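Local coordinates for protein 3-phosphoshikimate 1-carboxyvinyltransferase (Streptomyces sviceus, PDB 7M0O) that probably catalyses transfer of the enolpyruvyl group of phosphoenolpyruvate to the 5-hydroxyl of shikimate-3-phosphate, the sixth step of chorismate biosynthesis, at residues T225-F230 and S294-T299; A358-Y363 and I382-P387; R367-F372 and G388-T393. All blocks are in the same frame, centred on the assembly; numbering follows the deposited sequence.

Contact 1 of 3, residues T225-F230 and S294-T299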
ATOM      1  N   THR A 225       7.623  -0.245  -4.826  1.00 11.50           N
ATOM      2  CA  THR A 225       8.017  -1.063  -5.968  1.00 10.82           C
ATOM      3  C   THR A 225       8.740  -0.229  -7.020  1.00 10.05           C
ATOM      4  O   THR A 225       9.716  -0.687  -7.625  1.00 10.56           O
ATOM      5  CB  THR A 225       6.770  -1.718  -6.562  1.00  9.95           C
ATOM      6  OG1 THR A 225       6.257  -2.658  -5.616  1.00 13.26           O
ATOM      7  CG2 THR A 225       7.081  -2.427  -7.884  1.00 10.94           C
ATOM      8  N   ALA A 226       8.298   1.017  -7.223  1.00  8.84           N
ATOM      9  CA  ALA A 226       8.923   1.866  -8.226  1.00 10.97           C
ATOM     10  C   ALA A 226      10.358   2.227  -7.869  1.00 12.48           C
ATOM     11  O   ALA A 226      11.144   2.514  -8.779  1.00 10.12           O
ATOM     12  CB  ALA A 226       8.118   3.154  -8.431  1.00 11.16           C
ATOM     13  N   SER A 227      10.724   2.184  -6.584  1.00 10.59           N
ATOM     14  CA  SER A 227      12.046   2.657  -6.186  1.00  8.09           C
ATOM     15  C   SER A 227      13.142   1.836  -6.838  1.00  8.38           C
ATOM     16  O   SER A 227      14.190   2.387  -7.191  1.00  9.29           O
ATOM     17  CB  SER A 227      12.204   2.625  -4.651  1.00 10.88           C
ATOM     18  OG  SER A 227      12.389   1.322  -4.116  1.00  9.91           O
ATOM     19  N   TYR A 228      12.908   0.531  -7.047  1.00  9.55           N
ATOM     20  CA  TYR A 228      13.940  -0.313  -7.637  1.00  8.66           C
ATOM     21  C   TYR A 228      14.166   0.034  -9.095  1.00  8.55           C
ATOM     22  O   TYR A 228      15.303  -0.018  -9.574  1.00 10.33           O
ATOM     23  CB  TYR A 228      13.567  -1.801  -7.498  1.00  9.97           C
ATOM     24  CG  TYR A 228      13.152  -2.104  -6.089  1.00  9.77           C
ATOM     25  CD1 TYR A 228      14.099  -2.147  -5.070  1.00 10.37           C
ATOM     26  CD2 TYR A 228      11.812  -2.281  -5.765  1.00 12.01           C
ATOM     27  CE1 TYR A 228      13.720  -2.382  -3.764  1.00 10.55           C
ATOM     28  CE2 TYR A 228      11.424  -2.518  -4.452  1.00 10.88           C
ATOM     29  CZ  TYR A 228      12.382  -2.556  -3.469  1.00 13.99           C
ATOM     30  OH  TYR A 228      11.990  -2.769  -2.172  1.00  8.88           O
ATOM     31  N   PHE A 229      13.108   0.438  -9.800  1.00  9.44           N
ATOM     32  CA  PHE A 229      13.250   0.753 -11.214  1.00  9.84           C
ATOM     33  C   PHE A 229      13.857   2.146 -11.386  1.00  9.77           C
ATOM     34  O   PHE A 229      14.738   2.340 -12.230  1.00  9.42           O
ATOM     35  CB  PHE A 229      11.886   0.580 -11.907  1.00 11.33           C
ATOM     36  CG  PHE A 229      11.383  -0.854 -11.883  1.00 10.43           C
ATOM     37  CD1 PHE A 229      11.537  -1.680 -12.985  1.00 13.29           C
ATOM     38  CD2 PHE A 229      10.838  -1.394 -10.729  1.00 11.40           C
ATOM     39  CE1 PHE A 229      11.116  -3.014 -12.947  1.00 15.15           C
ATOM     40  CE2 PHE A 229      10.444  -2.717 -10.674  1.00 10.52           C
ATOM     41  CZ  PHE A 229      10.579  -3.534 -11.796  1.00 11.70           C
ATOM     42  N   PHE A 230      13.472   3.089 -10.518  1.00  8.91           N
ATOM     43  CA  PHE A 230      14.117   4.398 -10.480  1.00 10.02           C
ATOM     44  C   PHE A 230      15.614   4.272 -10.166  1.00  8.76           C
ATOM     45  O   PHE A 230      16.443   4.953 -10.779  1.00 10.39           O
ATOM     46  CB  PHE A 230      13.439   5.292  -9.436  1.00  8.46           C
ATOM     47  CG  PHE A 230      12.063   5.814  -9.817  1.00 10.57           C
ATOM     48  CD1 PHE A 230      11.752   6.204 -11.113  1.00 12.52           C
ATOM     49  CD2 PHE A 230      11.100   5.962  -8.844  1.00 12.37           C
ATOM     50  CE1 PHE A 230      10.475   6.713 -11.416  1.00 12.83           C
ATOM     51  CE2 PHE A 230       9.833   6.478  -9.134  1.00 13.96           C
ATOM     52  CZ  PHE A 230       9.528   6.851 -10.417  1.00 14.02           C
ATOM     53  N   SER A 294      11.569   4.824   4.919  1.00 11.02           N
ATOM     54  CA  SER A 294      12.504   3.785   5.337  1.00 10.25           C
ATOM     55  C   SER A 294      12.371   2.470   4.560  1.00  9.95           C
ATOM     56  O   SER A 294      13.342   1.707   4.514  1.00 11.77           O
ATOM     57  CB  SER A 294      12.357   3.515   6.840  1.00 13.63           C
ATOM     58  OG  SER A 294      11.059   3.075   7.165  1.00 17.06           O
ATOM     59  N   ASP A 295      11.213   2.179   3.951  1.00  9.64           N
ATOM     60  CA  ASP A 295      11.115   0.977   3.121  1.00 11.14           C
ATOM     61  C   ASP A 295      12.061   1.025   1.915  1.00 10.31           C
ATOM     62  O   ASP A 295      12.321  -0.028   1.311  1.00 12.28           O
ATOM     63  CB  ASP A 295       9.678   0.776   2.649  1.00 11.13           C
ATOM     64  CG  ASP A 295       8.754   0.240   3.768  1.00 19.26           C
ATOM     65  OD1 ASP A 295       9.255  -0.213   4.815  1.00 17.49           O
ATOM     66  OD2 ASP A 295       7.518   0.267   3.604  1.00 26.84           O
ATOM     67  N   THR A 296      12.552   2.213   1.537  1.00  9.45           N
ATOM     68  CA  THR A 296      13.516   2.356   0.448  1.00  9.61           C
ATOM     69  C   THR A 296      14.955   2.470   0.929  1.00 10.76           C
ATOM     70  O   THR A 296      15.871   2.583   0.095  1.00  8.71           O
ATOM     71  CB  THR A 296      13.183   3.565  -0.457  1.00  8.79           C
ATOM     72  OG1 THR A 296      13.374   4.817   0.235  1.00 11.17           O
ATOM     73  CG2 THR A 296      11.764   3.461  -0.979  1.00 12.88           C
ATOM     74  N   MET A 297      15.194   2.393   2.243  1.00 11.38           N
ATOM     75  CA  MET A 297      16.572   2.308   2.717  1.00 11.38           C
ATOM     76  C   MET A 297      17.355   1.190   2.036  1.00  9.44           C
ATOM     77  O   MET A 297      18.498   1.447   1.618  1.00  8.86           O
ATOM     78  CB  MET A 297      16.603   2.151   4.248  1.00  9.51           C
ATOM     79  CG  MET A 297      18.022   1.930   4.806  1.00 11.31           C
ATOM     80  SD  MET A 297      18.660   0.243   4.695  1.00 14.02           S
ATOM     81  CE  MET A 297      17.560  -0.628   5.826  1.00 18.86           C
ATOM     82  N   PRO A 298      16.825  -0.032   1.863  1.00 11.19           N
ATOM     83  CA  PRO A 298      17.620  -1.061   1.172  1.00 10.31           C
ATOM     84  C   PRO A 298      17.874  -0.718  -0.280  1.00  9.81           C
ATOM     85  O   PRO A 298      18.925  -1.093  -0.812  1.00 12.11           O
ATOM     86  CB  PRO A 298      16.781  -2.344   1.326  1.00  7.44           C
ATOM     87  CG  PRO A 298      15.938  -2.074   2.607  1.00  8.71           C
ATOM     88  CD  PRO A 298      15.625  -0.599   2.513  1.00 10.92           C
ATOM     89  N   THR A 299      16.947  -0.008  -0.930  1.00  8.59           N
ATOM     90  CA  THR A 299      17.158   0.373  -2.321  1.00 10.37           C
ATOM     91  C   THR A 299      18.402   1.237  -2.461  1.00 11.36           C
ATOM     92  O   THR A 299      19.184   1.073  -3.409  1.00  9.07           O
ATOM     93  CB  THR A 299      15.921   1.105  -2.855  1.00 10.76           C
ATOM     94  OG1 THR A 299      14.743   0.389  -2.468  1.00  9.81           O
ATOM     95  CG2 THR A 299      15.980   1.189  -4.378  1.00 10.74           C
TER
HETATM   96  O   HOH W   1      13.749  -1.396  -0.570  1.00 11.79           O
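Ser227 and Tyr228, on helix 223-235, meet Thr296 and Thr299 where a 3-10 turn runs into helix 297-303, a helix-to-helix packing inside the EPSP synthase fold. The backbones come nearest at Tyr228 and Thr299, whose CA atoms are 6.3 Å apart, and the 3-10 turn carries Asp295, the predicted proton acceptor. Thr299 points its side chain at helix 223-235. Its OG1, anti to the carbonyl carbon (chi1 -46°), lies 3.0 Å from Ser227 OG. The same Thr299 OG1 is 3.2 Å from Tyr228 CE1, while Thr299 CG2 rests near Ser227 O. Ser227 OG is also hydrogen-bonded to Ser224 O in its own helix, and it stands over the centre of the Tyr228 ring. Beside it Ser227 CB touches the methyl Thr296 CG2 at 3.8 Å, and Phe257 packs on both residues as well as on Thr299. The Tyr228 and Thr299 side chains cross at about a right angle. Tyr228 OH is hydrogen-bonded to Arg367 NH1, a predicted phosphoenolpyruvate ligand. One water links the two segments, hydrogen-bonded to Tyr228 OH and Thr299 OG1 and donating to Asp295 O at 2.7 Å.

Contact 2 of 3, residues A358-Y363 and I382-P387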
ATOM      1  N   ALA A 358      27.742 -12.990  -5.193  1.00 18.30           N
ATOM      2  CA  ALA A 358      27.531 -14.056  -4.221  1.00 21.33           C
ATOM      3  C   ALA A 358      26.030 -14.264  -4.054  1.00 20.76           C
ATOM      4  O   ALA A 358      25.212 -13.529  -4.611  1.00 19.76           O
ATOM      5  CB  ALA A 358      28.205 -13.729  -2.884  1.00 23.97           C
ATOM      6  N   GLN A 359      25.672 -15.279  -3.272  1.00 24.01           N
ATOM      7  CA  GLN A 359      24.277 -15.532  -2.959  1.00 18.52           C
ATOM      8  C   GLN A 359      23.837 -14.638  -1.808  1.00 21.29           C
ATOM      9  O   GLN A 359      24.461 -14.621  -0.744  1.00 25.27           O
ATOM     10  CB  GLN A 359      24.057 -16.993  -2.587  1.00 21.89           C
ATOM     11  CG  GLN A 359      22.599 -17.319  -2.421  1.00 20.76           C
ATOM     12  CD  GLN A 359      22.373 -18.644  -1.742  1.00 26.96           C
ATOM     13  OE1 GLN A 359      22.721 -18.827  -0.578  1.00 34.79           O
ATOM     14  NE2 GLN A 359      21.791 -19.580  -2.470  1.00 24.85           N
ATOM     15  N   VAL A 360      22.750 -13.906  -2.028  1.00 18.85           N
ATOM     16  CA  VAL A 360      22.188 -13.001  -1.036  1.00 16.44           C
ATOM     17  C   VAL A 360      21.342 -13.790  -0.045  1.00 15.68           C
ATOM     18  O   VAL A 360      20.526 -14.629  -0.446  1.00 17.51           O
ATOM     19  CB  VAL A 360      21.352 -11.919  -1.732  1.00 14.49           C
ATOM     20  CG1 VAL A 360      20.380 -11.250  -0.753  1.00 14.81           C
ATOM     21  CG2 VAL A 360      22.279 -10.900  -2.396  1.00 21.71           C
ATOM     22  N   THR A 361      21.547 -13.536   1.255  1.00 13.66           N
ATOM     23  CA  THR A 361      20.669 -14.068   2.295  1.00 14.43           C
ATOM     24  C   THR A 361      19.465 -13.142   2.461  1.00 18.39           C
ATOM     25  O   THR A 361      19.585 -12.042   3.009  1.00 17.70           O
ATOM     26  CB  THR A 361      21.397 -14.217   3.628  1.00 22.70           C
ATOM     27  OG1 THR A 361      22.518 -15.089   3.473  1.00 27.92           O
ATOM     28  CG2 THR A 361      20.439 -14.820   4.671  1.00 19.99           C
ATOM     29  N   SER A 362      18.298 -13.596   2.012  1.00 16.51           N
ATOM     30  CA  SER A 362      17.131 -12.726   1.949  1.00 16.78           C
ATOM     31  C   SER A 362      16.420 -12.544   3.286  1.00 18.06           C
ATOM     32  O   SER A 362      15.761 -11.512   3.482  1.00 19.10           O
ATOM     33  CB  SER A 362      16.164 -13.268   0.885  1.00 22.43           C
ATOM     34  OG  SER A 362      15.439 -14.377   1.387  1.00 18.68           O
ATOM     35  N   TYR A 363      16.524 -13.507   4.202  1.00 17.44           N
ATOM     36  CA  TYR A 363      15.693 -13.550   5.412  1.00 16.80           C
ATOM     37  C   TYR A 363      14.197 -13.562   5.080  1.00 16.60           C
ATOM     38  O   TYR A 363      13.365 -13.181   5.915  1.00 17.21           O
ATOM     39  CB  TYR A 363      16.023 -12.394   6.381  1.00 20.58           C
ATOM     40  CG  TYR A 363      17.409 -12.515   6.984  1.00 17.81           C
ATOM     41  CD1 TYR A 363      17.627 -13.287   8.117  1.00 25.62           C
ATOM     42  CD2 TYR A 363      18.503 -11.887   6.400  1.00 22.03           C
ATOM     43  CE1 TYR A 363      18.889 -13.416   8.664  1.00 27.20           C
ATOM     44  CE2 TYR A 363      19.777 -12.009   6.939  1.00 22.83           C
ATOM     45  CZ  TYR A 363      19.964 -12.771   8.073  1.00 22.46           C
ATOM     46  OH  TYR A 363      21.229 -12.911   8.612  1.00 25.95           O
ATOM     47  N   ILE A 382      25.175 -12.507  -8.972  1.00 15.26           N
ATOM     48  CA  ILE A 382      24.348 -12.364  -7.783  1.00 18.69           C
ATOM     49  C   ILE A 382      23.128 -13.261  -7.921  1.00 20.36           C
ATOM     50  O   ILE A 382      22.441 -13.254  -8.951  1.00 23.74           O
ATOM     51  CB  ILE A 382      23.946 -10.897  -7.564  1.00 14.08           C
ATOM     52  CG1 ILE A 382      25.151 -10.128  -7.020  1.00 14.78           C
ATOM     53  CG2 ILE A 382      22.743 -10.807  -6.624  1.00 22.63           C
ATOM     54  CD1 ILE A 382      24.883  -8.659  -6.655  1.00 15.94           C
ATOM     55  N   SER A 383      22.864 -14.038  -6.875  1.00 21.45           N
ATOM     56  CA  SER A 383      21.703 -14.900  -6.774  1.00 19.92           C
ATOM     57  C   SER A 383      21.086 -14.693  -5.392  1.00 18.80           C
ATOM     58  O   SER A 383      21.607 -13.943  -4.562  1.00 16.14           O
ATOM     59  CB  SER A 383      22.085 -16.371  -7.031  1.00 18.67           C
ATOM     60  OG  SER A 383      23.002 -16.859  -6.066  1.00 24.04           O
ATOM     61  N   PHE A 384      19.960 -15.354  -5.154  1.00 21.65           N
ATOM     62  CA  PHE A 384      19.208 -15.218  -3.919  1.00 18.04           C
ATOM     63  C   PHE A 384      18.876 -16.593  -3.375  1.00 19.69           C
ATOM     64  O   PHE A 384      18.584 -17.512  -4.142  1.00 19.31           O
ATOM     65  CB  PHE A 384      17.911 -14.437  -4.155  1.00 16.89           C
ATOM     66  CG  PHE A 384      18.116 -13.168  -4.934  1.00 18.11           C
ATOM     67  CD1 PHE A 384      18.622 -12.035  -4.311  1.00 21.51           C
ATOM     68  CD2 PHE A 384      17.813 -13.112  -6.278  1.00 19.86           C
ATOM     69  CE1 PHE A 384      18.832 -10.866  -5.024  1.00 17.13           C
ATOM     70  CE2 PHE A 384      18.016 -11.947  -6.996  1.00 27.71           C
ATOM     71  CZ  PHE A 384      18.532 -10.827  -6.369  1.00 19.03           C
ATOM     72  N   ASP A 385      18.886 -16.718  -2.050  1.00 17.28           N
ATOM     73  CA  ASP A 385      18.483 -17.985  -1.446  1.00 21.74           C
ATOM     74  C   ASP A 385      16.973 -18.209  -1.529  1.00 23.90           C
ATOM     75  O   ASP A 385      16.523 -19.362  -1.491  1.00 21.61           O
ATOM     76  CB  ASP A 385      18.983 -18.056  -0.001  1.00 17.20           C
ATOM     77  CG  ASP A 385      18.424 -16.935   0.899  1.00 23.89           C
ATOM     78  OD1 ASP A 385      17.682 -16.034   0.422  1.00 19.02           O
ATOM     79  OD2 ASP A 385      18.744 -16.965   2.111  1.00 23.18           O
ATOM     80  N   ASP A 386      16.194 -17.139  -1.707  1.00 18.39           N
ATOM     81  CA  ASP A 386      14.731 -17.210  -1.668  1.00 16.12           C
ATOM     82  C   ASP A 386      14.150 -16.195  -2.656  1.00 17.86           C
ATOM     83  O   ASP A 386      13.619 -15.147  -2.263  1.00 19.09           O
ATOM     84  CB  ASP A 386      14.233 -16.959  -0.245  1.00 17.19           C
ATOM     85  CG  ASP A 386      12.730 -17.164  -0.085  1.00 26.13           C
ATOM     86  OD1 ASP A 386      12.086 -17.739  -0.989  1.00 32.91           O
ATOM     87  OD2 ASP A 386      12.195 -16.758   0.976  1.00 27.74           O
ATOM     88  N   PRO A 387      14.240 -16.475  -3.964  1.00 21.13           N
ATOM     89  CA  PRO A 387      13.746 -15.496  -4.955  1.00 16.28           C
ATOM     90  C   PRO A 387      12.237 -15.326  -4.959  1.00 17.96           C
ATOM     91  O   PRO A 387      11.746 -14.302  -5.452  1.00 17.51           O
ATOM     92  CB  PRO A 387      14.240 -16.065  -6.297  1.00 20.78           C
ATOM     93  CG  PRO A 387      14.410 -17.535  -6.038  1.00 22.35           C
ATOM     94  CD  PRO A 387      14.852 -17.653  -4.608  1.00 19.80           C
TER
HETATM   95  O   HOH W   2      21.151 -17.669   3.083  1.00 28.50           O
HETATM   96  O   HOH W   3      17.358 -16.170   4.336  1.00 24.20           O
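Val360 and Phe384 pair in the two-stranded parallel sheet of a beta-alpha-beta unit, whose helix 366-375 links strands 359-360 and 383-384. Val360 uses both its backbone N and its backbone O: the N donates to Ser383 O at 2.8 Å, nearly straight at 173°, and the O accepts from Asp385 N at 3.1 Å. A weak bond from Ser383 N to Ala358 O extends the pairing. On one face Val360 CB meets Phe384 CD1, the side chains lying side by side and pointing the same way, and Val360 packs on Ile368 and Phe372. On the other, Gln359 CB packs against Ser383 OG, and the Gln359 and Asp385 side chains cross. Past the strands, Asp385 CG sits between its backbone N and carbonyl carbon (chi1 61°), beside Ser362 N. OD1 accepts on its syn side from both Ser362 N and Ser362 OG, each at 3.0 Å and from opposite faces of the carboxylate plane. Ser362 N also makes a weak bond to OD2, and Ser362 OG is hydrogen-bonded to Gly364 N. OD2 receives protons from two waters, one hydrogen-bonded to Thr361 OG1, which also bonds Arg336, and the other accepting from Tyr363 N at 2.8 Å.

Contact 3 of 3, residues R367-F372 and G388-T393; sequences RIVMSF and GCVRKT. With PO4 (phosphate ion), chain B.
The predicted phosphoenolpyruvate site of this EPSP synthase draws Arg367 from the start of helix 366-375 and Lys392 from the 3-10 turn 389-392, which Thr393 follows. Next to the site the packing is apolar. Val369 reaches the turn with both methyls: CG1 meets Val390 CG1 at 3.6 Å, the two side chains crossing at about a right angle, and CG2 touches Cys389 SG. Val390 CG1 also rests 3.8 Å from Met370 CG, and Phe397 packs on both Val390 and Met370. The Met370 chain bends at its last torsion (chi3 -74°), bringing CE to within 3.6 Å of Thr393 OG1. Arg367 holds a phosphate ion, probably from the crystallisation liquor, whose phosphorus lies in plane at the edge of the guanidinium. NE donates to O2 at 2.8 Å, and NH2 donates to O3 at 3.0 Å through a more bent bond of 140°. Arg326 and His366 are hydrogen-bonded to the same ion. An alanine in place of Arg367 would probably leave the phosphate without two of its donors and Tyr228 OH without its NH1 partner. Arg367 NH2 comes within 4.2 Å of Thr393 CG2. Arg367 NH1 donates at 2.9 Å to a water that is also hydrogen-bonded to Thr393 OG1, 3.0 Å away.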
ATOM      1  N   ARG A 367      12.098  -6.892   0.091  1.00 11.35           N
ATOM      2  CA  ARG A 367      12.902  -5.712  -0.228  1.00 13.41           C
ATOM      3  C   ARG A 367      14.400  -6.013  -0.276  1.00 10.54           C
ATOM      4  O   ARG A 367      15.130  -5.335  -0.995  1.00 12.69           O
ATOM      5  CB  ARG A 367      12.618  -4.596   0.772  1.00 11.00           C
ATOM      6  CG  ARG A 367      11.115  -4.352   0.959  1.00 12.74           C
ATOM      7  CD  ARG A 367      10.748  -2.876   0.958  1.00 13.60           C
ATOM      8  NE  ARG A 367       9.291  -2.765   1.009  1.00 17.01           N
ATOM      9  CZ  ARG A 367       8.515  -2.636  -0.065  1.00 13.43           C
ATOM     10  NH1 ARG A 367       9.057  -2.582  -1.282  1.00 11.56           N
ATOM     11  NH2 ARG A 367       7.204  -2.580   0.071  1.00 12.69           N
ATOM     12  N   ILE A 368      14.886  -7.019   0.458  1.00 11.59           N
ATOM     13  CA  ILE A 368      16.286  -7.409   0.306  1.00 12.52           C
ATOM     14  C   ILE A 368      16.523  -8.005  -1.083  1.00 10.71           C
ATOM     15  O   ILE A 368      17.517  -7.690  -1.746  1.00 12.18           O
ATOM     16  CB  ILE A 368      16.713  -8.377   1.430  1.00 12.53           C
ATOM     17  CG1 ILE A 368      16.543  -7.730   2.807  1.00 13.87           C
ATOM     18  CG2 ILE A 368      18.169  -8.849   1.228  1.00 12.72           C
ATOM     19  CD1 ILE A 368      17.351  -6.434   3.005  1.00 13.51           C
ATOM     20  N   VAL A 369      15.609  -8.858  -1.560  1.00 11.42           N
ATOM     21  CA  VAL A 369      15.774  -9.452  -2.887  1.00 11.25           C
ATOM     22  C   VAL A 369      15.661  -8.385  -3.972  1.00 13.78           C
ATOM     23  O   VAL A 369      16.491  -8.310  -4.886  1.00 10.84           O
ATOM     24  CB  VAL A 369      14.750 -10.584  -3.103  1.00  9.49           C
ATOM     25  CG1 VAL A 369      14.793 -11.060  -4.572  1.00 12.96           C
ATOM     26  CG2 VAL A 369      15.062 -11.737  -2.173  1.00 10.91           C
ATOM     27  N   MET A 370      14.626  -7.544  -3.898  1.00 11.55           N
ATOM     28  CA  MET A 370      14.436  -6.563  -4.961  1.00 12.38           C
ATOM     29  C   MET A 370      15.574  -5.549  -4.985  1.00 10.07           C
ATOM     30  O   MET A 370      16.017  -5.128  -6.058  1.00  9.68           O
ATOM     31  CB  MET A 370      13.074  -5.883  -4.809  1.00 11.65           C
ATOM     32  CG  MET A 370      11.921  -6.840  -5.144  1.00 10.09           C
ATOM     33  SD  MET A 370      10.275  -6.109  -5.237  1.00 15.64           S
ATOM     34  CE  MET A 370       9.909  -5.848  -3.521  1.00 17.57           C
ATOM     35  N   SER A 371      16.074  -5.158  -3.812  1.00 10.34           N
ATOM     36  CA  SER A 371      17.157  -4.176  -3.772  1.00  7.58           C
ATOM     37  C   SER A 371      18.437  -4.715  -4.399  1.00 10.13           C
ATOM     38  O   SER A 371      19.042  -4.040  -5.236  1.00 10.96           O
ATOM     39  CB  SER A 371      17.421  -3.723  -2.338  1.00  8.63           C
ATOM     40  OG  SER A 371      16.328  -3.005  -1.830  1.00 12.50           O
ATOM     41  N   PHE A 372      18.863  -5.932  -4.017  1.00 10.60           N
ATOM     42  CA  PHE A 372      20.123  -6.451  -4.533  1.00 10.27           C
ATOM     43  C   PHE A 372      20.005  -6.965  -5.961  1.00  9.83           C
ATOM     44  O   PHE A 372      21.038  -7.138  -6.627  1.00 13.40           O
ATOM     45  CB  PHE A 372      20.685  -7.532  -3.594  1.00 12.81           C
ATOM     46  CG  PHE A 372      21.274  -6.950  -2.333  1.00 14.42           C
ATOM     47  CD1 PHE A 372      22.541  -6.375  -2.344  1.00 17.35           C
ATOM     48  CD2 PHE A 372      20.537  -6.911  -1.166  1.00 14.66           C
ATOM     49  CE1 PHE A 372      23.069  -5.799  -1.203  1.00 18.38           C
ATOM     50  CE2 PHE A 372      21.056  -6.331  -0.009  1.00 17.43           C
ATOM     51  CZ  PHE A 372      22.324  -5.779  -0.026  1.00 17.62           C
ATOM     52  N   GLY A 388      11.479 -16.282  -4.427  1.00 16.01           N
ATOM     53  CA  GLY A 388      10.044 -16.178  -4.447  1.00 14.65           C
ATOM     54  C   GLY A 388       9.457 -15.218  -3.433  1.00 16.18           C
ATOM     55  O   GLY A 388       8.262 -14.919  -3.511  1.00 16.02           O
ATOM     56  N   CYS A 389      10.255 -14.725  -2.485  1.00 18.35           N
ATOM     57  CA  CYS A 389       9.639 -13.886  -1.462  1.00 18.52           C
ATOM     58  C   CYS A 389       9.190 -12.528  -2.001  1.00 17.41           C
ATOM     59  O   CYS A 389       8.391 -11.857  -1.339  1.00 13.79           O
ATOM     60  CB  CYS A 389      10.585 -13.725  -0.271  1.00 16.05           C
ATOM     61  SG  CYS A 389      12.059 -12.727  -0.542  1.00 16.86           S
ATOM     62  N   VAL A 390       9.637 -12.136  -3.200  1.00 16.98           N
ATOM     63  CA  VAL A 390       9.129 -10.930  -3.853  1.00 13.90           C
ATOM     64  C   VAL A 390       7.619 -10.980  -4.031  1.00 18.46           C
ATOM     65  O   VAL A 390       6.979  -9.935  -4.175  1.00 14.54           O
ATOM     66  CB  VAL A 390       9.796 -10.692  -5.228  1.00 16.37           C
ATOM     67  CG1 VAL A 390      11.294 -10.539  -5.104  1.00 15.54           C
ATOM     68  CG2 VAL A 390       9.429 -11.810  -6.227  1.00 15.31           C
ATOM     69  N   ARG A 391       7.027 -12.181  -4.001  1.00 19.72           N
ATOM     70  CA  ARG A 391       5.588 -12.302  -4.188  1.00 18.68           C
ATOM     71  C   ARG A 391       4.805 -11.647  -3.061  1.00 17.95           C
ATOM     72  O   ARG A 391       3.604 -11.404  -3.221  1.00 18.34           O
ATOM     73  CB  ARG A 391       5.215 -13.778  -4.329  1.00 18.25           C
ATOM     74  CG  ARG A 391       5.841 -14.408  -5.568  1.00 24.94           C
ATOM     75  CD  ARG A 391       5.237 -15.757  -5.896  1.00 27.84           C
ATOM     76  NE  ARG A 391       5.520 -16.755  -4.881  1.00 29.26           N
ATOM     77  CZ  ARG A 391       4.595 -17.539  -4.342  1.00 33.20           C
ATOM     78  NH1 ARG A 391       3.331 -17.427  -4.725  1.00 33.43           N
ATOM     79  NH2 ARG A 391       4.933 -18.431  -3.423  1.00 35.96           N
ATOM     80  N   LYS A 392       5.454 -11.357  -1.928  1.00 20.51           N
ATOM     81  CA  LYS A 392       4.770 -10.632  -0.862  1.00 21.14           C
ATOM     82  C   LYS A 392       4.179  -9.317  -1.350  1.00 18.81           C
ATOM     83  O   LYS A 392       3.133  -8.894  -0.849  1.00 20.72           O
ATOM     84  CB  LYS A 392       5.716 -10.384   0.309  1.00 16.27           C
ATOM     85  CG  LYS A 392       6.125 -11.689   1.023  1.00 19.61           C
ATOM     86  CD  LYS A 392       7.079 -11.432   2.171  1.00 25.94           C
ATOM     87  CE  LYS A 392       7.334 -12.708   2.966  1.00 24.76           C
ATOM     88  NZ  LYS A 392       7.860 -12.411   4.328  1.00 36.04           N
ATOM     89  N   THR A 393       4.817  -8.651  -2.325  1.00 17.06           N
ATOM     90  CA  THR A 393       4.268  -7.393  -2.850  1.00 15.45           C
ATOM     91  C   THR A 393       4.210  -7.281  -4.368  1.00 16.77           C
ATOM     92  O   THR A 393       3.551  -6.363  -4.863  1.00 16.35           O
ATOM     93  CB  THR A 393       5.060  -6.174  -2.343  1.00 18.39           C
ATOM     94  OG1 THR A 393       6.424  -6.256  -2.790  1.00 16.79           O
ATOM     95  CG2 THR A 393       5.012  -6.060  -0.825  1.00 16.66           C
TER
HETATM   96  P   PO4 B 501       6.912  -3.498   3.791  1.00 17.89           P
HETATM   97  O1  PO4 B 501       6.241  -2.173   4.040  1.00 28.05           O
HETATM   98  O2  PO4 B 501       8.391  -3.242   3.648  1.00 17.44           O
HETATM   99  O3  PO4 B 501       6.332  -4.099   2.533  1.00 24.73           O
HETATM  100  O4  PO4 B 501       6.623  -4.375   4.981  1.00 27.02           O
HETATM  101  O   HOH W   4       6.913  -3.270  -3.124  1.00 16.85           O

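Overall arrangement
The three contacts lie on the same side of the chain's centre. Contact 1 closes before the others open, whereas contacts 2 and 3 interleave along the chain: strand 359-360, helix 366-375, strand 383-384, then the 388-393 turn. Helix 366-375 joins them. Its Val369 packs against Ser362 and Phe384 of contact 2, whose centre is about 10 Å from that of contact 3. Its Ser371 packs against Pro298 and Thr299 of contact 1, about 11 Å away between centres, and its Arg367 touches Tyr228 and Asp295. Contacts 1 and 2, about 17 Å apart between centres, do not touch. Helix 366-375 thus packs on the surface sheet and brings Arg367 next to the turn carrying Asp295, the predicted proton acceptor.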